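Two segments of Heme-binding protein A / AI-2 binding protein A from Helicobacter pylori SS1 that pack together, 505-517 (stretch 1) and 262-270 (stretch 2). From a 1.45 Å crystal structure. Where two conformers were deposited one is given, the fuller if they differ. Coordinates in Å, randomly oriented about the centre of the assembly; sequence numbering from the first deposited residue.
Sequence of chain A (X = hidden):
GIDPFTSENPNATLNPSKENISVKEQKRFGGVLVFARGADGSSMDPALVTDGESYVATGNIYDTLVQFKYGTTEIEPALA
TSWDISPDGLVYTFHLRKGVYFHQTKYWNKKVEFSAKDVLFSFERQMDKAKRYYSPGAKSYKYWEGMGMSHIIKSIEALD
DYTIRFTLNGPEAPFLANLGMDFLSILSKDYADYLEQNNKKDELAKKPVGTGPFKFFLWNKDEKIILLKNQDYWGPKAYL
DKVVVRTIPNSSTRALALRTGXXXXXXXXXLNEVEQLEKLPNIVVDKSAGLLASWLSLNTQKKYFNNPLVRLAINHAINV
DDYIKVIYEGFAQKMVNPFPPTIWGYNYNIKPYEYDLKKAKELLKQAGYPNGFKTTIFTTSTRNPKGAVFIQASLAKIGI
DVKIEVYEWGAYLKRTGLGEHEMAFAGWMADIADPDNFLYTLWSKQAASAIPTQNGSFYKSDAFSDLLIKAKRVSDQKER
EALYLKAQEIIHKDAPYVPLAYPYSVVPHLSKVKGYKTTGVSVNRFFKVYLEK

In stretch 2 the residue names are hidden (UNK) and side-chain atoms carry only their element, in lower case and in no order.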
# COMPACT_ATOMS: atom_id res chain seq x y z
N SER A 505 -9.51 -8.56 -6.58
CA SER A 505 -8.48 -8.04 -7.49
C SER A 505 -8.95 -8.44 -8.90
O SER A 505 -9.05 -9.64 -9.17
CB SER A 505 -7.09 -8.65 -7.27
OG SER A 505 -6.22 -8.02 -8.18
N VAL A 506 -9.09 -7.47 -9.79
CA VAL A 506 -9.65 -7.68 -11.12
C VAL A 506 -8.75 -7.01 -12.16
O VAL A 506 -8.64 -5.77 -12.12
CB VAL A 506 -11.10 -7.18 -11.26
CG1 VAL A 506 -11.64 -7.48 -12.67
CG2 VAL A 506 -11.97 -7.82 -10.20
N VAL A 507 -8.01 -7.81 -12.94
CA VAL A 507 -6.93 -7.27 -13.78
C VAL A 507 -7.07 -7.76 -15.21
O VAL A 507 -6.71 -8.87 -15.55
CB VAL A 507 -5.53 -7.62 -13.22
CG1 VAL A 507 -4.47 -7.14 -14.24
CG2 VAL A 507 -5.27 -6.97 -11.90
N PRO A 508 -7.64 -6.88 -16.08
CA PRO A 508 -7.69 -7.26 -17.50
C PRO A 508 -6.36 -7.13 -18.24
O PRO A 508 -5.55 -6.23 -17.93
CB PRO A 508 -8.63 -6.18 -18.07
CG PRO A 508 -9.32 -5.54 -16.90
CD PRO A 508 -8.30 -5.61 -15.79
N HIS A 509 -6.06 -8.09 -19.10
CA HIS A 509 -4.86 -8.02 -19.89
C HIS A 509 -5.01 -8.79 -21.16
O HIS A 509 -5.94 -9.56 -21.35
CB HIS A 509 -3.64 -8.52 -19.09
CG HIS A 509 -3.78 -9.92 -18.60
ND1 HIS A 509 -3.41 -11.03 -19.32
CD2 HIS A 509 -4.32 -10.39 -17.46
CE1 HIS A 509 -3.64 -12.12 -18.62
NE2 HIS A 509 -4.22 -11.76 -17.50
N LEU A 510 -4.12 -8.50 -22.10
CA LEU A 510 -4.06 -9.36 -23.28
C LEU A 510 -3.67 -10.80 -22.97
O LEU A 510 -2.88 -11.03 -22.04
CB LEU A 510 -3.14 -8.74 -24.36
CG LEU A 510 -3.42 -7.34 -24.77
CD1 LEU A 510 -2.36 -6.81 -25.71
CD2 LEU A 510 -4.77 -7.18 -25.45
N SER A 511 -4.24 -11.75 -23.72
CA SER A 511 -3.93 -13.17 -23.52
C SER A 511 -2.46 -13.51 -23.66
O SER A 511 -1.99 -14.41 -22.95
CB SER A 511 -4.76 -14.04 -24.47
OG SER A 511 -4.47 -13.70 -25.81
N LYS A 512 -1.74 -12.75 -24.49
CA LYS A 512 -0.31 -13.01 -24.68
C LYS A 512 0.51 -12.64 -23.44
O LYS A 512 1.67 -13.02 -23.34
CB LYS A 512 0.31 -12.18 -25.83
CG LYS A 512 0.37 -10.67 -25.62
CD LYS A 512 1.07 -9.72 -26.63
CE LYS A 512 0.05 -9.39 -27.68
NZ LYS A 512 0.66 -8.59 -28.80
N VAL A 513 -0.02 -11.84 -22.53
CA VAL A 513 0.73 -11.44 -21.33
C VAL A 513 0.56 -12.55 -20.27
O VAL A 513 -0.55 -12.80 -19.82
CB VAL A 513 0.26 -10.07 -20.79
CG1 VAL A 513 0.99 -9.73 -19.49
CG2 VAL A 513 0.44 -8.98 -21.84
N LYS A 514 1.69 -13.16 -19.94
CA LYS A 514 1.73 -14.28 -19.01
C LYS A 514 2.60 -13.95 -17.83
O LYS A 514 3.45 -13.06 -17.89
CB LYS A 514 2.42 -15.46 -19.67
CG LYS A 514 1.77 -15.95 -20.96
CD LYS A 514 0.35 -16.36 -20.73
CE LYS A 514 -0.20 -16.88 -22.06
NZ LYS A 514 -1.48 -17.57 -21.75
N GLY A 515 2.35 -14.67 -16.73
CA GLY A 515 3.24 -14.56 -15.58
C GLY A 515 2.82 -13.55 -14.54
O GLY A 515 3.41 -13.56 -13.44
N TYR A 516 1.95 -12.63 -14.90
CA TYR A 516 1.47 -11.69 -13.90
C TYR A 516 0.60 -12.47 -12.91
O TYR A 516 -0.16 -13.34 -13.32
CB TYR A 516 0.66 -10.59 -14.55
CG TYR A 516 0.16 -9.51 -13.60
CD1 TYR A 516 1.00 -8.46 -13.24
CD2 TYR A 516 -1.09 -9.57 -13.03
CE1 TYR A 516 0.56 -7.43 -12.43
CE2 TYR A 516 -1.55 -8.55 -12.22
CZ TYR A 516 -0.69 -7.54 -11.87
OH TYR A 516 -1.11 -6.50 -11.03
N LYS A 517 0.65 -12.04 -11.65
CA LYS A 517 -0.16 -12.71 -10.61
C LYS A 517 -0.88 -11.64 -9.81
O LYS A 517 -0.29 -10.68 -9.35
CB LYS A 517 0.73 -13.62 -9.76
CG LYS A 517 1.06 -14.93 -10.46
CD LYS A 517 1.93 -15.89 -9.69
CE LYS A 517 2.10 -17.20 -10.45
NZ LYS A 517 2.19 -17.16 -11.92
N UNK A 262 -3.32 -0.82 -27.53
CA UNK A 262 -2.43 0.27 -27.23
C UNK A 262 -1.75 0.06 -25.88
O UNK A 262 -0.64 0.54 -25.60
c UNK A 262 -2.61 2.85 -26.90
o UNK A 262 -3.46 4.79 -25.84
c UNK A 262 -3.29 1.56 -27.21
c UNK A 262 -3.55 4.05 -26.87
o UNK A 262 -4.34 4.11 -27.87
N UNK A 263 -2.51 -0.53 -24.96
CA UNK A 263 -1.87 -0.96 -23.70
C UNK A 263 -2.18 -2.45 -23.57
O UNK A 263 -3.02 -3.02 -24.27
c UNK A 263 -3.84 -0.37 -22.18
c UNK A 263 -2.35 -0.16 -22.46
c UNK A 263 -4.11 -1.25 -21.02
c UNK A 263 -2.06 1.31 -22.71
N UNK A 264 -1.51 -3.15 -22.66
CA UNK A 264 -1.47 -4.61 -22.62
C UNK A 264 -1.96 -5.22 -21.30
O UNK A 264 -2.27 -6.41 -21.26
s UNK A 264 2.22 -4.73 -24.45
c UNK A 264 2.53 -6.46 -24.42
c UNK A 264 -0.08 -5.13 -22.93
c UNK A 264 0.44 -4.67 -24.29
N UNK A 265 -1.94 -4.44 -20.24
CA UNK A 265 -2.26 -4.93 -18.89
C UNK A 265 -2.68 -3.66 -18.15
O UNK A 265 -2.01 -2.63 -18.26
c UNK A 265 -0.88 -5.80 -16.75
c UNK A 265 0.51 -6.33 -16.44
c UNK A 265 -1.85 -6.85 -16.40
c UNK A 265 -1.03 -5.59 -18.26
N UNK A 266 -3.75 -3.73 -17.38
CA UNK A 266 -4.24 -2.54 -16.66
C UNK A 266 -4.82 -2.86 -15.30
O UNK A 266 -5.42 -3.90 -15.07
c UNK A 266 -6.37 -2.58 -17.96
c UNK A 266 -8.68 -1.06 -17.19
s UNK A 266 -7.81 -1.71 -18.63
c UNK A 266 -5.25 -1.72 -17.46
N UNK A 267 -4.67 -1.89 -14.39
CA UNK A 267 -5.36 -1.97 -13.11
C UNK A 267 -6.54 -1.01 -13.16
O UNK A 267 -6.63 -0.09 -14.01
c UNK A 267 -3.32 -2.75 -11.87
c UNK A 267 -4.39 -1.62 -11.94
o UNK A 267 -3.84 -0.31 -12.17
N UNK A 268 -7.43 -1.26 -12.21
CA UNK A 268 -8.52 -0.30 -11.96
C UNK A 268 -9.64 -0.28 -12.99
O UNK A 268 -10.12 0.82 -13.31
N UNK A 269 -10.09 -1.42 -13.52
CA UNK A 269 -11.16 -1.36 -14.53
C UNK A 269 -12.45 -0.77 -13.94
O UNK A 269 -12.74 -0.99 -12.74
c UNK A 269 -9.83 -2.80 -13.11
c UNK A 269 -11.00 -3.56 -13.67
c UNK A 269 -11.38 -2.81 -14.91
N UNK A 270 -13.28 -0.19 -14.81
CA UNK A 270 -14.66 -0.02 -14.41
C UNK A 270 -15.36 -1.36 -14.36
O UNK A 270 -15.35 -2.15 -15.30
n UNK A 270 -15.02 2.94 -16.40
o UNK A 270 -14.96 2.78 -14.12
c UNK A 270 -15.13 2.26 -15.26
c UNK A 270 -15.40 0.80 -15.44
O HOH W 1 -7.16 -3.79 -10.91

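Position 262 carries five side-chain atoms, an unbranched run of three carbons whose last holds two oxygens. The carboxylate and the two methylene carbons before it identify Glu-262. Its CA-to-CB bond points away from stretch 1, and the residue makes no contact there.

At position 263 there are four carbons, forked at the first, with one arm two carbons long. This beta-branched pattern is that of isoleucine, Ile-263. Its side chain stays 6.0 Å or more from stretch 1, so the closest approach is made by the backbone, where O lies 4.1 Å from CD1 of Leu-510.

Position 264 has an unbranched chain of two carbons, a sulfur and a terminal carbon. The second carbon lies 3.8 Å from CD1 of Leu-510, CB is 4.0 Å from CG2 of Val-513, and the terminal carbon is 4.2 Å from CD of Lys-512. A thioether in this place is methionine, Met-264. It lies along the type I turn from Leu-510 to Val-513, which brings these three side chains within its reach.

Four carbons forked at the second make up the side chain at 265. One branch tip sits 3.4 Å from CG1 of Val-507 and 3.6 Å from CB of His-509; the other is 3.9 Å from CD1 of Tyr-516. A fork one carbon beyond CB means leucine, Leu-265. Its CD1 lies over one face of the Tyr-516 ring, and of all the residues in stretch 2 it has the most surface covered.

Position 266 again shows two carbons, a sulfur and a carbon without branching, and its second carbon is 4.2 Å from CD of Pro-508. This is Met-266, with chi1 in the p well where Met-264 has m.

At 267 a single carbon carries one oxygen and one carbon, the signature of threonine. Thr-267 directs its CA-to-CB bond away from stretch 1, and its CG2 comes no closer than 4.4 Å to OH of Tyr-516.

No side-chain atom is present at 268, which is therefore Gly-268. Its phi of 75° by itself favours glycine. A water accepts from its N at 2.9 Å and donates to O of Val-506 at 2.8 Å, joining the two backbones.

Three carbons close a ring onto the backbone N at 269, which can only be proline. Pro-269 sets CD 3.3 Å from O of Val-506, CG 4.1 Å from CG1 of Val-506, and CB 4.0 Å from CG of Pro-508.

Position 270 has two carbons, the second bearing one oxygen and one nitrogen: an amide, Asn-270, out of reach of stretch 1.

The contact rests on a single beta bridge between His-509 and Leu-265. Two hydrogen bonds frame it, Leu-510 N to Met-264 O at 2.9 Å and Met-266 N to Pro-508 O at 3.1 Å. Apolar side chains extend this short pairing, with Met-264 against the turn, Leu-265 against Val-507 and Tyr-516, and Pro-269 against Val-506 and Pro-508.

Stretch 2 (262-270) EIMLMTGPN
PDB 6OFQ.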